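Local coordinates for protein CEP104 (Gallus gallus, PDB 5JO8) that is a centriolar protein whose TOG domain, an array of paired helices, probably binds tubulin and so connects the protein to microtubules, at residues P137-R142 and A155-E160; H130-T135 and L170-V175; F211-V216 and A248-Y253. All coordinates share one frame; numbering follows the deposited sequence. Where two conformers were deposited one is given.

Contact 1: residues P137-R142 and A155-E160; sequences PGLLSR and AKFIQE
Leu140, whose side chain meets Ile158 across this contact, accepts on its backbone O a hydrogen bond from Thr143 OG1. Arg142 NH1 is gripped by the carbonyl O atoms of Ile95 and Asp97, and Phe103 adds a cation-pi contact. The contact is the inside of an antiparallel helical hairpin, the element from which the HEAT-like array of a TOG domain is built: helices 125-142 and 148-163 follow each other in the chain, and the axes of the two segments pass 9.5 Å apart at 142°. No hydrogen bond crosses; the join is wholly apolar. Ile158 leads it. Its CG1 branch is stretched out, with chi2 at 162°, and carries CD1 to the other helix, where the methyl settles against Leu139 and Leu140. CD1 lies 3.8 Å from Leu139 CB, and the backbone C of Leu139 is as near. The side chain of Leu140 runs across that of Ile158 at about a right angle, Leu140 CD2 coming 3.7 Å from Ile158 CD1. Leu196 of helix 187-204 also touches Leu140. Phe157 meets Leu139 alone across the two segments, its ring also packing on Leu107 and Leu110 of helix 100-121 and edge-to-face with Trp164. Leu139 comes to the edge of this ring, near its plane, and so does not lie over a face: its CD1 sits 3.8 Å from Phe157 CD2, and its CD2 is 4.0 Å from the same ring carbon.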
ATOM      1  N   PRO A 137      -3.322   1.495  -3.344  1.00 19.24           N
ATOM      2  CA  PRO A 137      -4.270   2.476  -2.788  1.00 22.82           C
ATOM      3  C   PRO A 137      -5.365   1.833  -1.945  1.00 23.19           C
ATOM      4  O   PRO A 137      -5.708   2.335  -0.867  1.00 20.96           O
ATOM      5  CB  PRO A 137      -4.863   3.125  -4.032  1.00 22.86           C
ATOM      6  CG  PRO A 137      -3.766   3.017  -5.048  1.00 21.80           C
ATOM      7  CD  PRO A 137      -3.170   1.660  -4.801  1.00 19.68           C
ATOM      8  N   GLY A 138      -5.896   0.707  -2.406  1.00 20.33           N
ATOM      9  CA  GLY A 138      -6.891  -0.002  -1.635  1.00 21.08           C
ATOM     10  C   GLY A 138      -6.345  -0.562  -0.334  1.00 21.22           C
ATOM     11  O   GLY A 138      -7.030  -0.557   0.698  1.00 21.10           O
ATOM     12  N   LEU A 139      -5.116  -1.069  -0.369  1.00 18.51           N
ATOM     13  CA  LEU A 139      -4.494  -1.613   0.838  1.00 17.56           C
ATOM     14  C   LEU A 139      -4.309  -0.493   1.850  1.00 19.75           C
ATOM     15  O   LEU A 139      -4.575  -0.669   3.048  1.00 19.16           O
ATOM     16  CB  LEU A 139      -3.150  -2.254   0.514  1.00 17.96           C
ATOM     17  CG  LEU A 139      -3.242  -3.556  -0.277  1.00 19.49           C
ATOM     18  CD1 LEU A 139      -1.893  -3.889  -0.861  1.00 21.06           C
ATOM     19  CD2 LEU A 139      -3.731  -4.687   0.632  1.00 20.86           C
ATOM     20  N   LEU A 140      -3.884   0.659   1.358  1.00 17.36           N
ATOM     21  CA  LEU A 140      -3.713   1.816   2.241  1.00 21.56           C
ATOM     22  C   LEU A 140      -5.030   2.241   2.872  1.00 23.66           C
ATOM     23  O   LEU A 140      -5.065   2.622   4.043  1.00 21.66           O
ATOM     24  CB  LEU A 140      -3.034   2.981   1.514  1.00 19.83           C
ATOM     25  CG  LEU A 140      -1.518   2.807   1.499  1.00 24.34           C
ATOM     26  CD1 LEU A 140      -0.878   3.769   0.519  1.00 26.12           C
ATOM     27  CD2 LEU A 140      -0.938   3.024   2.902  1.00 22.16           C
ATOM     28  N   SER A 141      -6.109   2.197   2.100  0.75 21.09           N
ATOM     29  CA  SER A 141      -7.429   2.524   2.635  0.75 26.45           C
ATOM     30  C   SER A 141      -7.794   1.653   3.830  0.75 26.66           C
ATOM     31  O   SER A 141      -8.373   2.142   4.792  0.75 22.76           O
ATOM     32  CB  SER A 141      -8.505   2.399   1.552  0.75 23.28           C
ATOM     33  OG  SER A 141      -8.447   3.487   0.653  0.75 27.62           O
ATOM     34  N   ARG A 142      -7.450   0.371   3.774  1.00 19.95           N
ATOM     35  CA  ARG A 142      -7.800  -0.559   4.845  1.00 21.99           C
ATOM     36  C   ARG A 142      -7.005  -0.269   6.115  1.00 19.71           C
ATOM     37  O   ARG A 142      -7.419  -0.647   7.198  1.00 22.46           O
ATOM     38  CB  ARG A 142      -7.591  -2.021   4.432  1.00 20.93           C
ATOM     39  CG  ARG A 142      -8.332  -2.445   3.156  1.00 21.77           C
ATOM     40  CD  ARG A 142      -9.805  -2.040   3.142  1.00 23.95           C
ATOM     41  NE  ARG A 142     -10.548  -2.502   4.316  1.00 21.24           N
ATOM     42  CZ  ARG A 142     -11.056  -3.721   4.467  1.00 23.01           C
ATOM     43  NH1 ARG A 142     -10.903  -4.641   3.523  1.00 26.30           N
ATOM     44  NH2 ARG A 142     -11.717  -4.030   5.578  1.00 28.60           N
ATOM     45  N   ALA A 155      -1.318  -2.977   7.197  1.00 22.20           N
ATOM     46  CA  ALA A 155      -0.046  -2.271   7.217  1.00 19.78           C
ATOM     47  C   ALA A 155       1.124  -3.241   7.120  1.00 20.62           C
ATOM     48  O   ALA A 155       2.108  -2.959   6.432  1.00 20.46           O
ATOM     49  CB  ALA A 155       0.071  -1.412   8.478  1.00 20.38           C
ATOM     50  N   LYS A 156       1.013  -4.393   7.770  1.00 19.01           N
ATOM     51  CA  LYS A 156       2.068  -5.398   7.727  1.00 18.62           C
ATOM     52  C   LYS A 156       2.216  -5.946   6.318  1.00 20.67           C
ATOM     53  O   LYS A 156       3.331  -6.193   5.859  1.00 21.42           O
ATOM     54  CB  LYS A 156       1.797  -6.550   8.698  1.00 20.52           C
ATOM     55  CG  LYS A 156       2.084  -6.233  10.165  1.00 29.88           C
ATOM     56  CD  LYS A 156       1.987  -7.494  11.022  1.00 32.14           C
ATOM     57  CE  LYS A 156       2.340  -7.194  12.475  1.00 41.46           C
ATOM     58  NZ  LYS A 156       2.208  -8.402  13.331  1.00 40.01           N
ATOM     59  N   PHE A 157       1.096  -6.142   5.633  1.00 17.68           N
ATOM     60  CA  PHE A 157       1.168  -6.602   4.247  1.00 19.13           C
ATOM     61  C   PHE A 157       1.879  -5.574   3.377  1.00 19.24           C
ATOM     62  O   PHE A 157       2.710  -5.943   2.540  1.00 19.35           O
ATOM     63  CB  PHE A 157      -0.212  -6.895   3.660  1.00 18.59           C
ATOM     64  CG  PHE A 157      -0.151  -7.510   2.284  1.00 17.40           C
ATOM     65  CD1 PHE A 157       0.038  -8.875   2.134  1.00 19.27           C
ATOM     66  CD2 PHE A 157      -0.280  -6.724   1.155  1.00 19.31           C
ATOM     67  CE1 PHE A 157       0.114  -9.444   0.861  1.00 18.11           C
ATOM     68  CE2 PHE A 157      -0.215  -7.299  -0.116  1.00 18.01           C
ATOM     69  CZ  PHE A 157      -0.027  -8.651  -0.253  1.00 19.15           C
ATOM     70  N   ILE A 158       1.558  -4.293   3.567  1.00 19.36           N
ATOM     71  CA  ILE A 158       2.220  -3.233   2.805  1.00 18.06           C
ATOM     72  C   ILE A 158       3.714  -3.230   3.089  1.00 22.59           C
ATOM     73  O   ILE A 158       4.531  -3.111   2.174  1.00 22.01           O
ATOM     74  CB  ILE A 158       1.579  -1.855   3.040  1.00 18.43           C
ATOM     75  CG1 ILE A 158       0.186  -1.786   2.416  1.00 18.77           C
ATOM     76  CG2 ILE A 158       2.466  -0.754   2.461  1.00 21.89           C
ATOM     77  CD1 ILE A 158      -0.659  -0.649   2.962  1.00 23.84           C
ATOM     78  N   GLN A 159       4.061  -3.358   4.365  1.00 19.92           N
ATOM     79  CA  GLN A 159       5.451  -3.412   4.789  1.00 21.82           C
ATOM     80  C   GLN A 159       6.194  -4.563   4.095  1.00 22.54           C
ATOM     81  O   GLN A 159       7.293  -4.368   3.554  1.00 23.44           O
ATOM     82  CB  GLN A 159       5.506  -3.526   6.320  1.00 24.34           C
ATOM     83  CG  GLN A 159       6.860  -3.301   6.956  1.00 33.17           C
ATOM     84  CD  GLN A 159       6.845  -3.620   8.449  1.00 31.35           C
ATOM     85  OE1 GLN A 159       7.892  -3.806   9.066  1.00 45.41           O
ATOM     86  NE2 GLN A 159       5.652  -3.684   9.029  1.00 30.41           N
ATOM     87  N   GLU A 160       5.576  -5.746   4.066  1.00 19.15           N
ATOM     88  CA  GLU A 160       6.189  -6.924   3.462  1.00 19.60           C
ATOM     89  C   GLU A 160       6.296  -6.749   1.947  1.00 21.58           C
ATOM     90  O   GLU A 160       7.329  -7.074   1.353  1.00 22.36           O
ATOM     91  CB  GLU A 160       5.405  -8.202   3.813  1.00 23.18           C
ATOM     92  CG  GLU A 160       5.472  -8.584   5.295  1.00 23.08           C
ATOM     93  CD  GLU A 160       4.818  -9.918   5.597  1.00 37.14           C
ATOM     94  OE1 GLU A 160       3.902  -9.945   6.449  1.00 37.58           O
ATOM     95  OE2 GLU A 160       5.224 -10.939   4.996  1.00 33.93           O
TER

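Contact 2: residues H130-T135 and L170-V175; sequences HCVEKT and LQIVPV
Val132 and Ile172 each turn one methyl branch directly opposite the backbone N, CG1 in Val132 (chi1 178°) and CG2 in Ile172, and these two methyls meet at 3.7 Å between Val132 CG1 and Ile172 CG2. The same Val132 CG1 also reaches Val173 CG2, at 4.1 Å. From the next position on the helix Glu133 arrives with its chain bent at chi2 (-71°), which brings the carboxylate against the side of Ile172: Glu133 OE2 is 3.4 Å from Ile172 CG2 and also lies near CG1 and CD1. This is where the chain, having left the hairpin of helices 125-142 and 148-163, returns through a loop to start helix 173-177 beside helix 125-142, part of the TOG domain's helical array. Gln171, with a left-handed backbone, makes the turn just before Ile172, and its NE2 bonds to the O of Asn208. Behind the contact Thr135 OG1 donates to Cys131 O at 2.8 Å, tilted 22° from the carbonyl plane, so the Thr135 hydroxyl is satisfied by its own helix. Ile114 of helix 100-121 and Val167 of the loop also pack on Val132. An alanine in place of Ile172 lacks CG1, CG2 and CD1 and would probably open a gap beside Val132 CG1, leaving it Val173 alone of the two partners, and leave the bent Glu133 chain less confined. With no hydrogen bond or ion pair across, shape and not bond direction sets the join, and the Glu133 carboxylate gains no polar partner from 170-175, its charge probably left to solvent at the exposed margin.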
ATOM      1  N   HIS A 130       2.197  -2.763 -12.426  1.00 17.73           N
ATOM      2  CA  HIS A 130       0.745  -2.746 -12.537  1.00 17.30           C
ATOM      3  C   HIS A 130       0.093  -3.369 -11.289  1.00 18.66           C
ATOM      4  O   HIS A 130      -0.865  -2.810 -10.739  1.00 19.18           O
ATOM      5  CB  HIS A 130       0.310  -3.505 -13.793  1.00 21.06           C
ATOM      6  CG  HIS A 130      -1.173  -3.655 -13.924  1.00 20.27           C
ATOM      7  ND1 HIS A 130      -1.962  -2.710 -14.549  1.00 23.88           N
ATOM      8  CD2 HIS A 130      -2.011  -4.638 -13.517  1.00 23.81           C
ATOM      9  CE1 HIS A 130      -3.221  -3.112 -14.527  1.00 22.83           C
ATOM     10  NE2 HIS A 130      -3.278  -4.276 -13.900  1.00 20.94           N
ATOM     11  N   CYS A 131       0.614  -4.508 -10.834  1.00 18.49           N
ATOM     12  CA  CYS A 131       0.032  -5.180  -9.662  1.00 15.91           C
ATOM     13  C   CYS A 131       0.061  -4.284  -8.436  1.00 18.86           C
ATOM     14  O   CYS A 131      -0.927  -4.200  -7.696  1.00 19.91           O
ATOM     15  CB  CYS A 131       0.778  -6.468  -9.318  1.00 16.93           C
ATOM     16  SG  CYS A 131       0.628  -7.763 -10.581  1.00 19.38           S
ATOM     17  N   VAL A 132       1.204  -3.654  -8.208  1.00 16.79           N
ATOM     18  CA  VAL A 132       1.370  -2.786  -7.039  1.00 17.17           C
ATOM     19  C   VAL A 132       0.505  -1.533  -7.182  1.00 17.58           C
ATOM     20  O   VAL A 132      -0.218  -1.166  -6.256  1.00 19.09           O
ATOM     21  CB  VAL A 132       2.845  -2.420  -6.790  1.00 17.01           C
ATOM     22  CG1 VAL A 132       2.961  -1.473  -5.591  1.00 20.22           C
ATOM     23  CG2 VAL A 132       3.671  -3.673  -6.545  1.00 19.31           C
ATOM     24  N   GLU A 133       0.549  -0.876  -8.336  1.00 18.62           N
ATOM     25  CA  GLU A 133      -0.185   0.377  -8.507  1.00 17.99           C
ATOM     26  C   GLU A 133      -1.694   0.195  -8.385  1.00 21.27           C
ATOM     27  O   GLU A 133      -2.385   1.079  -7.890  1.00 21.93           O
ATOM     28  CB  GLU A 133       0.145   1.025  -9.853  1.00 23.81           C
ATOM     29  CG  GLU A 133       1.587   1.493 -10.003  1.00 27.02           C
ATOM     30  CD  GLU A 133       1.914   2.724  -9.159  1.00 35.86           C
ATOM     31  OE1 GLU A 133       0.994   3.307  -8.554  1.00 41.54           O
ATOM     32  OE2 GLU A 133       3.099   3.114  -9.113  1.00 33.84           O
ATOM     33  N   LYS A 134      -2.207  -0.951  -8.820  1.00 18.15           N
ATOM     34  CA  LYS A 134      -3.647  -1.179  -8.793  1.00 18.90           C
ATOM     35  C   LYS A 134      -4.171  -1.581  -7.420  1.00 18.44           C
ATOM     36  O   LYS A 134      -5.377  -1.528  -7.180  1.00 21.96           O
ATOM     37  CB  LYS A 134      -4.054  -2.235  -9.831  1.00 20.70           C
ATOM     38  CG  LYS A 134      -3.870  -1.795 -11.280  1.00 22.29           C
ATOM     39  CD  LYS A 134      -4.690  -0.554 -11.573  1.00 30.58           C
ATOM     40  CE  LYS A 134      -4.397  -0.033 -12.973  1.00 37.29           C
ATOM     41  NZ  LYS A 134      -5.165   1.205 -13.289  1.00 42.01           N
ATOM     42  N   THR A 135      -3.280  -2.015  -6.534  1.00 16.49           N
ATOM     43  CA  THR A 135      -3.705  -2.550  -5.244  1.00 16.31           C
ATOM     44  C   THR A 135      -3.276  -1.721  -4.033  1.00 17.78           C
ATOM     45  O   THR A 135      -3.975  -1.700  -3.019  1.00 18.12           O
ATOM     46  CB  THR A 135      -3.222  -4.000  -5.049  1.00 17.23           C
ATOM     47  OG1 THR A 135      -1.789  -4.038  -5.050  1.00 19.63           O
ATOM     48  CG2 THR A 135      -3.753  -4.879  -6.174  1.00 18.38           C
ATOM     49  N   LEU A 170      11.492  -1.384  -7.706  1.00 21.03           N
ATOM     50  CA  LEU A 170      10.553  -0.495  -8.389  1.00 21.18           C
ATOM     51  C   LEU A 170      10.415   0.864  -7.709  1.00 20.78           C
ATOM     52  O   LEU A 170       9.966   1.834  -8.327  1.00 22.08           O
ATOM     53  CB  LEU A 170       9.174  -1.136  -8.485  1.00 24.41           C
ATOM     54  CG  LEU A 170       9.084  -2.449  -9.257  1.00 25.72           C
ATOM     55  CD1 LEU A 170       7.655  -2.972  -9.195  1.00 26.74           C
ATOM     56  CD2 LEU A 170       9.543  -2.230 -10.694  1.00 29.65           C
ATOM     57  N   GLN A 171      10.754   0.917  -6.422  1.00 20.13           N
ATOM     58  CA  GLN A 171      10.688   2.154  -5.646  1.00 23.59           C
ATOM     59  C   GLN A 171       9.312   2.824  -5.705  1.00 24.46           C
ATOM     60  O   GLN A 171       9.204   4.047  -5.786  1.00 30.60           O
ATOM     61  CB  GLN A 171      11.792   3.116  -6.100  1.00 27.45           C
ATOM     62  CG  GLN A 171      13.178   2.509  -5.975  1.00 28.12           C
ATOM     63  CD  GLN A 171      14.244   3.325  -6.675  1.00 42.58           C
ATOM     64  OE1 GLN A 171      13.987   3.958  -7.698  1.00 52.51           O
ATOM     65  NE2 GLN A 171      15.451   3.309  -6.127  1.00 46.65           N
ATOM     66  N   ILE A 172       8.265   2.005  -5.659  1.00 22.42           N
ATOM     67  CA  ILE A 172       6.892   2.470  -5.807  1.00 22.33           C
ATOM     68  C   ILE A 172       6.307   2.746  -4.438  1.00 24.27           C
ATOM     69  O   ILE A 172       5.715   3.788  -4.198  1.00 22.33           O
ATOM     70  CB  ILE A 172       6.017   1.423  -6.553  1.00 28.41           C
ATOM     71  CG1 ILE A 172       6.386   1.357  -8.034  1.00 25.88           C
ATOM     72  CG2 ILE A 172       4.525   1.736  -6.393  1.00 25.64           C
ATOM     73  CD1 ILE A 172       5.685   0.223  -8.775  1.00 33.03           C
ATOM     74  N   VAL A 173       6.469   1.782  -3.545  1.00 20.95           N
ATOM     75  CA  VAL A 173       5.789   1.861  -2.259  1.00 19.74           C
ATOM     76  C   VAL A 173       6.199   3.094  -1.452  1.00 22.63           C
ATOM     77  O   VAL A 173       5.327   3.816  -0.977  1.00 22.61           O
ATOM     78  CB  VAL A 173       5.878   0.547  -1.471  1.00 21.71           C
ATOM     79  CG1 VAL A 173       5.148   0.684  -0.152  1.00 24.54           C
ATOM     80  CG2 VAL A 173       5.274  -0.592  -2.290  1.00 24.07           C
ATOM     81  N   PRO A 174       7.515   3.356  -1.316  1.00 20.67           N
ATOM     82  CA  PRO A 174       7.883   4.541  -0.522  1.00 23.01           C
ATOM     83  C   PRO A 174       7.331   5.856  -1.061  1.00 22.86           C
ATOM     84  O   PRO A 174       6.892   6.718  -0.298  1.00 23.03           O
ATOM     85  CB  PRO A 174       9.415   4.531  -0.590  1.00 20.98           C
ATOM     86  CG  PRO A 174       9.744   3.088  -0.661  1.00 25.61           C
ATOM     87  CD  PRO A 174       8.698   2.522  -1.597  1.00 23.57           C
ATOM     88  N   VAL A 175       7.345   6.004  -2.383  1.00 21.14           N
ATOM     89  CA  VAL A 175       6.842   7.211  -3.011  1.00 23.63           C
ATOM     90  C   VAL A 175       5.354   7.402  -2.743  1.00 23.15           C
ATOM     91  O   VAL A 175       4.907   8.511  -2.442  1.00 24.16           O
ATOM     92  CB  VAL A 175       7.161   7.218  -4.518  1.00 25.41           C
ATOM     93  CG1 VAL A 175       6.616   8.479  -5.167  1.00 37.79           C
ATOM     94  CG2 VAL A 175       8.661   7.107  -4.720  1.00 32.32           C
TER

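Contact 3: residues F211-V216 and A248-Y253; sequences FTISNV and AAILEY
Tyr253 presents the flat group that reaches across, its phenol lying beside helix 213-223 with Met217, Lys218 and Thr221 against it and its hydroxyl end turned to Ser214. The gap from Tyr253 OH to Ser214 O is 4.3 Å, too long for a hydrogen bond, so across these two segments the tyrosine makes no bond and its packing is loose. CG of Tyr253 stands opposite the backbone N, which sends the phenol away from its own helix toward the other. The firmer packing is made by Ile213. Its CG2 methyl meets two residues of the partner helix, Ile250 CD1 at 3.9 Å and Ala249 CB at 4.1 Å, and the two isoleucine side chains pass at a slant. Ile250 bends to make this possible: chi2 is -45°, bringing CD1 round to Ile213, while Met217 and Met242 also touch it. Ile213 opens helix 213-223, and Thr212 and Asn215 fix that end with a capping box. Asn215 N donates to Thr212 OG1 at 3.0 Å, and Thr212 N donates to Asn215 OD1 at 2.9 Å. The second bond is nearly straight at its hydrogen (174°), yet the donor stands above the plane of the carboxamide, 43° out of it. Asn215 ND2 bonds to the O of Gly210, so both ends of this amide are used, which should hold it against turning. One residue before the cap, the ring of Phe211 packs inward on Leu200 and Leu201 of helix 187-204, on the far side of the cap from Ile213.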
ATOM      1  N   PHE A 211      12.781   6.505  -0.750  1.00 22.72           N
ATOM      2  CA  PHE A 211      12.746   7.576   0.242  1.00 19.64           C
ATOM      3  C   PHE A 211      13.946   8.492   0.023  1.00 23.47           C
ATOM      4  O   PHE A 211      15.066   8.014  -0.188  1.00 26.47           O
ATOM      5  CB  PHE A 211      12.863   7.007   1.656  1.00 20.37           C
ATOM      6  CG  PHE A 211      11.660   6.230   2.124  1.00 19.51           C
ATOM      7  CD1 PHE A 211      10.432   6.856   2.291  1.00 18.45           C
ATOM      8  CD2 PHE A 211      11.772   4.885   2.440  1.00 20.50           C
ATOM      9  CE1 PHE A 211       9.328   6.146   2.748  1.00 22.13           C
ATOM     10  CE2 PHE A 211      10.674   4.171   2.903  1.00 19.37           C
ATOM     11  CZ  PHE A 211       9.455   4.808   3.057  1.00 18.20           C
ATOM     12  N   THR A 212      13.723   9.798   0.087  1.00 22.35           N
ATOM     13  CA  THR A 212      14.827  10.749   0.038  1.00 21.74           C
ATOM     14  C   THR A 212      14.645  11.764   1.156  1.00 24.47           C
ATOM     15  O   THR A 212      13.568  11.867   1.739  1.00 23.12           O
ATOM     16  CB  THR A 212      14.871  11.512  -1.301  1.00 26.43           C
ATOM     17  OG1 THR A 212      13.689  12.308  -1.432  1.00 25.82           O
ATOM     18  CG2 THR A 212      14.974  10.537  -2.479  1.00 31.23           C
ATOM     19  N   ILE A 213      15.695  12.522   1.456  1.00 25.07           N
ATOM     20  CA  ILE A 213      15.575  13.568   2.460  1.00 27.24           C
ATOM     21  C   ILE A 213      14.461  14.531   2.062  1.00 19.72           C
ATOM     22  O   ILE A 213      13.662  14.935   2.887  1.00 22.18           O
ATOM     23  CB  ILE A 213      16.909  14.302   2.679  1.00 32.74           C
ATOM     24  CG1 ILE A 213      17.987  13.317   3.128  1.00 33.86           C
ATOM     25  CG2 ILE A 213      16.737  15.410   3.703  1.00 34.01           C
ATOM     26  CD1 ILE A 213      19.383  13.870   3.020  1.00 39.37           C
ATOM     27  N   SER A 214      14.405  14.869   0.777  0.60 22.04           N
ATOM     28  CA  SER A 214      13.417  15.815   0.285  0.60 24.71           C
ATOM     29  C   SER A 214      11.981  15.320   0.442  0.60 19.46           C
ATOM     30  O   SER A 214      11.129  16.046   0.962  0.60 21.88           O
ATOM     31  CB  SER A 214      13.690  16.152  -1.183  0.60 25.71           C
ATOM     32  OG  SER A 214      15.031  16.566  -1.376  0.60 30.14           O
ATOM     33  N   ASN A 215      11.704  14.101  -0.018  1.00 21.28           N
ATOM     34  CA  ASN A 215      10.321  13.613   0.011  1.00 19.98           C
ATOM     35  C   ASN A 215       9.849  13.219   1.413  1.00 18.41           C
ATOM     36  O   ASN A 215       8.688  13.413   1.754  1.00 19.49           O
ATOM     37  CB  ASN A 215       9.966  12.590  -1.101  1.00 18.64           C
ATOM     38  CG  ASN A 215      10.643  11.231  -0.940  1.00 19.63           C
ATOM     39  OD1 ASN A 215      11.050  10.834   0.157  1.00 20.84           O
ATOM     40  ND2 ASN A 215      10.710  10.476  -2.041  1.00 20.73           N
ATOM     41  N   VAL A 216      10.779  12.759   2.242  1.00 19.26           N
ATOM     42  CA  VAL A 216      10.472  12.481   3.647  1.00 19.47           C
ATOM     43  C   VAL A 216      10.195  13.773   4.416  1.00 17.25           C
ATOM     44  O   VAL A 216       9.218  13.861   5.166  1.00 17.30           O
ATOM     45  CB  VAL A 216      11.580  11.672   4.302  1.00 18.29           C
ATOM     46  CG1 VAL A 216      11.365  11.615   5.827  1.00 20.67           C
ATOM     47  CG2 VAL A 216      11.631  10.274   3.700  1.00 18.94           C
ATOM     48  N   ALA A 248      22.525  19.138   8.592  1.00 29.35           N
ATOM     49  CA  ALA A 248      22.548  20.353   7.775  1.00 34.22           C
ATOM     50  C   ALA A 248      21.315  20.473   6.888  1.00 24.81           C
ATOM     51  O   ALA A 248      20.668  21.523   6.856  1.00 28.28           O
ATOM     52  CB  ALA A 248      23.814  20.400   6.920  1.00 33.87           C
ATOM     53  N   ALA A 249      20.994  19.390   6.184  1.00 28.12           N
ATOM     54  CA  ALA A 249      19.864  19.368   5.260  1.00 26.54           C
ATOM     55  C   ALA A 249      18.551  19.633   5.979  1.00 24.46           C
ATOM     56  O   ALA A 249      17.697  20.365   5.482  1.00 26.65           O
ATOM     57  CB  ALA A 249      19.807  18.040   4.521  1.00 25.37           C
ATOM     58  N   ILE A 250      18.399  19.051   7.164  1.00 21.61           N
ATOM     59  CA  ILE A 250      17.177  19.229   7.928  1.00 21.00           C
ATOM     60  C   ILE A 250      17.015  20.669   8.381  1.00 22.24           C
ATOM     61  O   ILE A 250      15.943  21.263   8.237  1.00 21.82           O
ATOM     62  CB  ILE A 250      17.110  18.248   9.108  1.00 20.91           C
ATOM     63  CG1 ILE A 250      17.164  16.799   8.613  1.00 31.39           C
ATOM     64  CG2 ILE A 250      15.866  18.508   9.934  1.00 22.72           C
ATOM     65  CD1 ILE A 250      16.282  16.503   7.440  1.00 30.32           C
ATOM     66  N   LEU A 251      18.080  21.244   8.929  1.00 21.76           N
ATOM     67  CA  LEU A 251      18.017  22.625   9.389  1.00 22.72           C
ATOM     68  C   LEU A 251      17.768  23.604   8.237  1.00 21.43           C
ATOM     69  O   LEU A 251      17.109  24.631   8.414  1.00 25.73           O
ATOM     70  CB  LEU A 251      19.297  22.993  10.139  1.00 22.72           C
ATOM     71  CG  LEU A 251      19.464  22.260  11.465  1.00 23.26           C
ATOM     72  CD1 LEU A 251      20.885  22.436  11.979  1.00 30.87           C
ATOM     73  CD2 LEU A 251      18.451  22.777  12.472  1.00 26.54           C
ATOM     74  N   GLU A 252      18.303  23.273   7.069  1.00 22.01           N
ATOM     75  CA  GLU A 252      18.115  24.091   5.873  1.00 20.78           C
ATOM     76  C   GLU A 252      16.692  23.983   5.338  1.00 23.96           C
ATOM     77  O   GLU A 252      16.228  24.862   4.616  1.00 21.39           O
ATOM     78  CB  GLU A 252      19.125  23.692   4.798  1.00 27.79           C
ATOM     79  CG  GLU A 252      20.538  24.214   5.060  1.00 33.91           C
ATOM     80  CD  GLU A 252      21.602  23.380   4.373  1.00 51.61           C
ATOM     81  OE1 GLU A 252      21.237  22.461   3.607  1.00 41.24           O
ATOM     82  OE2 GLU A 252      22.803  23.634   4.612  1.00 51.86           O
ATOM     83  N   TYR A 253      15.997  22.910   5.698  1.00 21.58           N
ATOM     84  CA  TYR A 253      14.648  22.704   5.197  1.00 21.06           C
ATOM     85  C   TYR A 253      13.637  23.473   6.026  1.00 19.78           C
ATOM     86  O   TYR A 253      12.712  24.099   5.495  1.00 17.84           O
ATOM     87  CB  TYR A 253      14.300  21.206   5.204  1.00 19.08           C
ATOM     88  CG  TYR A 253      13.073  20.871   4.386  1.00 21.11           C
ATOM     89  CD1 TYR A 253      13.184  20.595   3.030  1.00 20.56           C
ATOM     90  CD2 TYR A 253      11.807  20.844   4.955  1.00 21.30           C
ATOM     91  CE1 TYR A 253      12.059  20.303   2.260  1.00 21.06           C
ATOM     92  CE2 TYR A 253      10.674  20.550   4.195  1.00 19.92           C
ATOM     93  CZ  TYR A 253      10.815  20.276   2.849  1.00 20.96           C
ATOM     94  OH  TYR A 253       9.709  19.985   2.085  1.00 23.21           O
TER

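Overall arrangement
Contacts 1 and 2 share helix 125-142 and lie next to each other, their centres 11 Å apart; contact 1 is nested within the loop that contact 2 closes. They meet where Ile158 CG2 packs on Val173 CG1 at 4.0 Å. Contact 1, in the core, is all leucine, isoleucine and phenylalanine; contact 2, partly buried, mixes the same kind of methyl packing with a carboxylate at its margin. Contact 3 joins other helices at the surface, its centre 23 Å from that of contact 2, and carries a capping box and a tyrosine beside sparse apolar packing. Pro174 CB and Phe211 CZ, 3.7 Å apart, connect contacts 2 and 3, whereas contacts 1 and 3 do not touch.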